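Local coordinates for spike protein P1 (Pseudoalteromonas phage pm2, PDB 2VVE) that serves as the receptor-binding spike at the fivefold vertices of the virion, its C-terminal part carrying the receptor-binding activity, at residues 99-113 / 203-215. Residues are numbered along the deposited sequence; the frame is centred on the assembly and turned at random.
With CA (calcium ion), chain C.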
loop_
_atom_site.group_PDB
_atom_site.type_symbol
_atom_site.label_atom_id
_atom_site.label_comp_id
_atom_site.label_asym_id
_atom_site.label_seq_id
_atom_site.Cartn_x
_atom_site.Cartn_y
_atom_site.Cartn_z
ATOM N N TYR A 99 14.748 -16.127 -35.855
ATOM C CA TYR A 99 15.432 -17.396 -35.653
ATOM C C TYR A 99 16.040 -17.439 -34.253
ATOM O O TYR A 99 16.772 -16.522 -33.855
ATOM C CB TYR A 99 16.569 -17.587 -36.656
ATOM C CG TYR A 99 16.181 -17.622 -38.116
ATOM C CD1 TYR A 99 15.585 -18.754 -38.671
ATOM C CD2 TYR A 99 16.464 -16.544 -38.958
ATOM C CE1 TYR A 99 15.259 -18.804 -40.032
ATOM C CE2 TYR A 99 16.141 -16.580 -40.319
ATOM C CZ TYR A 99 15.542 -17.711 -40.848
ATOM O OH TYR A 99 15.213 -17.767 -42.178
ATOM N N ALA A 100 15.783 -18.519 -33.521
ATOM C CA ALA A 100 16.414 -18.666 -32.202
ATOM C C ALA A 100 16.720 -20.107 -31.828
ATOM O O ALA A 100 15.847 -20.984 -31.909
ATOM C CB ALA A 100 15.561 -18.005 -31.111
ATOM N N GLN A 101 17.963 -20.328 -31.400
ATOM C CA GLN A 101 18.356 -21.560 -30.734
ATOM C C GLN A 101 18.025 -21.416 -29.261
ATOM O O GLN A 101 17.784 -20.315 -28.779
ATOM C CB GLN A 101 19.852 -21.829 -30.896
ATOM C CG GLN A 101 20.280 -21.954 -32.333
ATOM C CD GLN A 101 21.722 -22.353 -32.491
ATOM O OE1 GLN A 101 22.016 -23.509 -32.756
ATOM N NE2 GLN A 101 22.629 -21.399 -32.334
ATOM N N ASN A 102 18.007 -22.530 -28.546
ATOM C CA ASN A 102 17.651 -22.472 -27.145
ATOM C C ASN A 102 18.845 -22.029 -26.301
ATOM O O ASN A 102 19.582 -22.851 -25.742
ATOM C CB ASN A 102 17.024 -23.784 -26.663
ATOM C CG ASN A 102 16.422 -23.649 -25.278
ATOM O OD1 ASN A 102 16.538 -22.588 -24.635
ATOM N ND2 ASN A 102 15.783 -24.712 -24.803
ATOM N N GLU A 103 19.012 -20.706 -26.230
ATOM C CA GLU A 103 20.177 -20.064 -25.624
ATOM C C GLU A 103 19.854 -19.554 -24.215
ATOM O O GLU A 103 20.707 -18.959 -23.522
ATOM C CB GLU A 103 20.635 -18.902 -26.516
ATOM C CG GLU A 103 21.075 -19.324 -27.924
ATOM C CD GLU A 103 22.535 -19.724 -28.006
ATOM O OE1 GLU A 103 23.095 -20.210 -26.997
ATOM O OE2 GLU A 103 23.123 -19.555 -29.094
ATOM N N GLY A 104 18.617 -19.794 -23.795
ATOM C CA GLY A 104 18.166 -19.359 -22.485
ATOM C C GLY A 104 17.510 -17.994 -22.512
ATOM O O GLY A 104 17.665 -17.235 -23.469
ATOM N N ARG A 105 16.788 -17.692 -21.441
ATOM C CA ARG A 105 15.966 -16.482 -21.362
ATOM C C ARG A 105 16.767 -15.183 -21.545
ATOM O O ARG A 105 16.392 -14.312 -22.341
ATOM C CB ARG A 105 15.223 -16.455 -20.029
ATOM C CG ARG A 105 14.260 -15.303 -19.916
ATOM C CD ARG A 105 13.808 -15.087 -18.455
ATOM N NE ARG A 105 14.913 -14.778 -17.551
ATOM C CZ ARG A 105 15.516 -13.592 -17.443
ATOM N NH1 ARG A 105 15.145 -12.561 -18.190
ATOM N NH2 ARG A 105 16.506 -13.437 -16.577
ATOM N N THR A 106 17.857 -15.048 -20.790
ATOM C CA THR A 106 18.673 -13.833 -20.839
ATOM C C THR A 106 19.142 -13.530 -22.270
ATOM O O THR A 106 19.048 -12.391 -22.731
ATOM C CB THR A 106 19.861 -13.918 -19.860
ATOM O OG1 THR A 106 19.344 -14.055 -18.533
ATOM C CG2 THR A 106 20.730 -12.664 -19.934
ATOM N N ALA A 107 19.595 -14.559 -22.978
ATOM C CA ALA A 107 20.166 -14.381 -24.321
ATOM C C ALA A 107 19.092 -13.935 -25.319
ATOM O O ALA A 107 19.331 -13.068 -26.163
ATOM C CB ALA A 107 20.840 -15.662 -24.781
ATOM N N LEU A 108 17.896 -14.494 -25.189
ATOM C CA LEU A 108 16.809 -14.167 -26.114
ATOM C C LEU A 108 16.347 -12.721 -25.904
ATOM O O LEU A 108 16.133 -11.977 -26.875
ATOM C CB LEU A 108 15.656 -15.175 -26.002
ATOM C CG LEU A 108 15.736 -16.289 -27.064
ATOM C CD1 LEU A 108 17.028 -17.146 -26.977
ATOM C CD2 LEU A 108 14.490 -17.191 -27.071
ATOM N N GLU A 109 16.225 -12.321 -24.639
ATOM C CA GLU A 109 15.836 -10.950 -24.308
ATOM C C GLU A 109 16.925 -9.972 -24.767
ATOM O O GLU A 109 16.615 -8.898 -25.284
ATOM C CB GLU A 109 15.543 -10.799 -22.805
ATOM C CG GLU A 109 14.345 -11.603 -22.327
ATOM C CD GLU A 109 13.992 -11.334 -20.868
ATOM O OE1 GLU A 109 14.492 -10.343 -20.294
ATOM O OE2 GLU A 109 13.222 -12.125 -20.293
ATOM N N ALA A 110 18.192 -10.358 -24.598
ATOM C CA ALA A 110 19.322 -9.501 -24.985
ATOM C C ALA A 110 19.317 -9.212 -26.492
ATOM O O ALA A 110 19.814 -8.175 -26.947
ATOM C CB ALA A 110 20.649 -10.137 -24.564
ATOM N N ASN A 111 18.762 -10.156 -27.250
ATOM C CA ASN A 111 18.761 -10.081 -28.699
ATOM C C ASN A 111 17.389 -9.698 -29.242
ATOM O O ASN A 111 17.094 -9.896 -30.429
ATOM C CB ASN A 111 19.255 -11.403 -29.280
ATOM C CG ASN A 111 20.763 -11.513 -29.239
ATOM O OD1 ASN A 111 21.457 -10.920 -30.074
ATOM N ND2 ASN A 111 21.289 -12.253 -28.259
ATOM N N ASN A 112 16.579 -9.121 -28.358
ATOM C CA ASN A 112 15.278 -8.563 -28.707
ATOM C C ASN A 112 14.314 -9.532 -29.365
ATOM O O ASN A 112 13.653 -9.178 -30.348
ATOM C CB ASN A 112 15.453 -7.301 -29.565
ATOM C CG ASN A 112 16.071 -6.153 -28.780
ATOM O OD1 ASN A 112 16.101 -6.172 -27.547
ATOM N ND2 ASN A 112 16.568 -5.153 -29.490
ATOM N N VAL A 113 14.239 -10.753 -28.828
ATOM C CA VAL A 113 13.188 -11.691 -29.227
ATOM C C VAL A 113 11.926 -11.366 -28.405
ATOM O O VAL A 113 11.936 -11.527 -27.178
ATOM C CB VAL A 113 13.626 -13.175 -29.016
ATOM C CG1 VAL A 113 12.483 -14.152 -29.402
ATOM C CG2 VAL A 113 14.927 -13.485 -29.779
ATOM N N ARG A 203 7.496 -17.081 -18.802
ATOM C CA ARG A 203 7.762 -16.235 -19.971
ATOM C C ARG A 203 7.857 -17.106 -21.221
ATOM O O ARG A 203 8.493 -18.172 -21.203
ATOM C CB ARG A 203 9.045 -15.430 -19.775
ATOM C CG ARG A 203 9.357 -14.424 -20.880
ATOM C CD ARG A 203 10.185 -13.272 -20.319
ATOM N NE ARG A 203 9.371 -12.445 -19.411
ATOM C CZ ARG A 203 9.830 -11.422 -18.695
ATOM N NH1 ARG A 203 11.109 -11.091 -18.760
ATOM N NH2 ARG A 203 9.002 -10.729 -17.911
ATOM N N VAL A 204 7.215 -16.633 -22.291
ATOM C CA VAL A 204 7.086 -17.382 -23.551
ATOM C C VAL A 204 7.666 -16.600 -24.730
ATOM O O VAL A 204 7.263 -15.461 -24.978
ATOM C CB VAL A 204 5.591 -17.720 -23.863
ATOM C CG1 VAL A 204 5.487 -18.583 -25.127
ATOM C CG2 VAL A 204 4.914 -18.395 -22.671
ATOM N N PHE A 205 8.603 -17.224 -25.451
ATOM C CA PHE A 205 9.207 -16.648 -26.665
ATOM C C PHE A 205 8.732 -17.425 -27.912
ATOM O O PHE A 205 9.153 -18.573 -28.140
ATOM C CB PHE A 205 10.745 -16.706 -26.611
ATOM C CG PHE A 205 11.367 -15.981 -25.447
ATOM C CD1 PHE A 205 11.902 -14.705 -25.622
ATOM C CD2 PHE A 205 11.466 -16.587 -24.193
ATOM C CE1 PHE A 205 12.502 -14.031 -24.557
ATOM C CE2 PHE A 205 12.067 -15.913 -23.119
ATOM C CZ PHE A 205 12.575 -14.635 -23.302
ATOM N N PRO A 206 7.839 -16.825 -28.713
ATOM C CA PRO A 206 7.497 -17.437 -30.001
ATOM C C PRO A 206 8.652 -17.266 -30.993
ATOM O O PRO A 206 9.060 -16.135 -31.296
ATOM C CB PRO A 206 6.242 -16.658 -30.446
ATOM C CG PRO A 206 5.769 -15.915 -29.220
ATOM C CD PRO A 206 7.038 -15.610 -28.464
ATOM N N VAL A 207 9.181 -18.387 -31.482
ATOM C CA VAL A 207 10.378 -18.368 -32.330
ATOM C C VAL A 207 10.306 -19.300 -33.525
ATOM O O VAL A 207 9.492 -20.243 -33.551
ATOM C CB VAL A 207 11.659 -18.756 -31.521
ATOM C CG1 VAL A 207 11.846 -17.843 -30.320
ATOM C CG2 VAL A 207 11.618 -20.226 -31.094
ATOM N N GLU A 208 11.176 -19.044 -34.510
ATOM C CA GLU A 208 11.460 -20.020 -35.566
ATOM C C GLU A 208 12.729 -20.807 -35.171
ATOM O O GLU A 208 13.771 -20.199 -34.916
ATOM C CB GLU A 208 11.656 -19.304 -36.910
ATOM C CG GLU A 208 12.037 -20.251 -38.067
ATOM C CD GLU A 208 11.071 -21.432 -38.213
ATOM O OE1 GLU A 208 9.871 -21.210 -38.529
ATOM O OE2 GLU A 208 11.517 -22.586 -38.012
ATOM N N THR A 209 12.646 -22.140 -35.128
ATOM C CA THR A 209 13.772 -22.968 -34.644
ATOM C C THR A 209 14.676 -23.483 -35.761
ATOM O O THR A 209 15.767 -24.006 -35.500
ATOM C CB THR A 209 13.311 -24.194 -33.801
ATOM O OG1 THR A 209 12.545 -25.090 -34.617
ATOM C CG2 THR A 209 12.502 -23.768 -32.586
ATOM N N GLU A 210 14.202 -23.375 -36.998
ATOM C CA GLU A 210 14.892 -23.974 -38.131
ATOM C C GLU A 210 15.511 -22.864 -38.962
ATOM O O GLU A 210 14.804 -21.988 -39.464
ATOM C CB GLU A 210 13.917 -24.822 -38.965
ATOM C CG GLU A 210 14.531 -25.533 -40.167
ATOM C CD GLU A 210 15.416 -26.702 -39.786
ATOM O OE1 GLU A 210 15.068 -27.443 -38.839
ATOM O OE2 GLU A 210 16.459 -26.886 -40.449
ATOM N N LEU A 211 16.840 -22.890 -39.070
ATOM C CA LEU A 211 17.562 -21.968 -39.931
ATOM C C LEU A 211 17.969 -22.755 -41.182
ATOM O O LEU A 211 18.913 -23.547 -41.150
ATOM C CB LEU A 211 18.774 -21.369 -39.194
ATOM C CG LEU A 211 19.713 -20.407 -39.945
ATOM C CD1 LEU A 211 18.967 -19.194 -40.492
ATOM C CD2 LEU A 211 20.850 -19.965 -39.045
ATOM N N ASP A 212 17.224 -22.548 -42.265
ATOM C CA ASP A 212 17.367 -23.339 -43.487
ATOM C C ASP A 212 18.662 -22.975 -44.207
ATOM O O ASP A 212 18.999 -21.799 -44.332
ATOM C CB ASP A 212 16.144 -23.130 -44.393
ATOM C CG ASP A 212 16.110 -24.084 -45.572
ATOM O OD1 ASP A 212 16.939 -23.933 -46.493
ATOM O OD2 ASP A 212 15.239 -24.984 -45.594
ATOM N N TYR A 213 19.382 -23.998 -44.661
ATOM C CA TYR A 213 20.639 -23.830 -45.394
ATOM C C TYR A 213 20.516 -22.827 -46.545
ATOM O O TYR A 213 21.410 -21.995 -46.755
ATOM C CB TYR A 213 21.123 -25.196 -45.904
ATOM C CG TYR A 213 22.304 -25.152 -46.850
ATOM C CD1 TYR A 213 23.605 -25.035 -46.366
ATOM C CD2 TYR A 213 22.118 -25.238 -48.233
ATOM C CE1 TYR A 213 24.692 -24.996 -47.232
ATOM C CE2 TYR A 213 23.197 -25.197 -49.109
ATOM C CZ TYR A 213 24.482 -25.078 -48.601
ATOM O OH TYR A 213 25.558 -25.039 -49.460
ATOM N N ASP A 214 19.405 -22.915 -47.274
ATOM C CA ASP A 214 19.156 -22.081 -48.446
ATOM C C ASP A 214 18.994 -20.607 -48.094
ATOM O O ASP A 214 19.388 -19.738 -48.870
ATOM C CB ASP A 214 17.929 -22.587 -49.199
ATOM C CG ASP A 214 18.106 -24.010 -49.712
ATOM O OD1 ASP A 214 19.144 -24.315 -50.334
ATOM O OD2 ASP A 214 17.194 -24.828 -49.499
ATOM N N ALA A 215 18.421 -20.343 -46.919
ATOM C CA ALA A 215 18.264 -18.990 -46.394
ATOM C C ALA A 215 19.616 -18.389 -46.034
ATOM O O ALA A 215 19.854 -17.208 -46.270
ATOM C CB ALA A 215 17.335 -18.986 -45.171
HETATM CA CA CA C . 15.895 -25.799 -47.871
HETATM O O HOH W 1 15.152 -20.396 -42.976
HETATM O O HOH W 2 14.342 -27.086 -47.350
HETATM O O HOH W 3 17.707 -27.049 -46.932
HETATM O O HOH W 4 15.950 -27.493 -49.558
#
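A single carboxylate oxygen, Glu109 OE2, is clamped between two arginines: Arg203 NH1, 2.8 Å from Glu109 OE2, and Arg105 NH1, 2.9 Å from the same oxygen, come from opposite faces of the carboxylate plane, each holding it in its own guanidinium plane. This salt-bridge network pins the short helix 105-110 onto strand 200-208, part of an antiparallel sheet in what is probably the receptor-binding domain of the spike. The shared anion probably offsets the closeness of the two cations, and Asp117 gives Arg203 a second acidic partner.

Next along the strand, Phe205 points its side chain toward the helix. Leu108 CB sits over one ring face, off-centre, in a CH-pi contact 4.0 Å from the Phe205 centroid, while Glu109 CG meets the ring edge at Phe205 CZ. A Schellman motif ends the helix and leads into Val113, whose CG1, anti to the backbone N (chi1 178°), touches both Phe205 CD1 and Val207 CG1.

Farther on, Ala100 N donates to Glu208 O (3.0 Å) beside the lone bridge of Tyr99 with Glu208. Beyond the strand the chain turns toward a calcium ion bound by Asp212, Asp214 and Ser150. A water links Tyr99 OH to Asp212 N, and His221 also bonds that hydroxyl. Leu211 CD1 stands almost exactly over the middle of the Tyr99 ring, 3.6 Å from its centroid, and Glu210 O lies at the ring's edge, 3.3 Å from Tyr99 CE1.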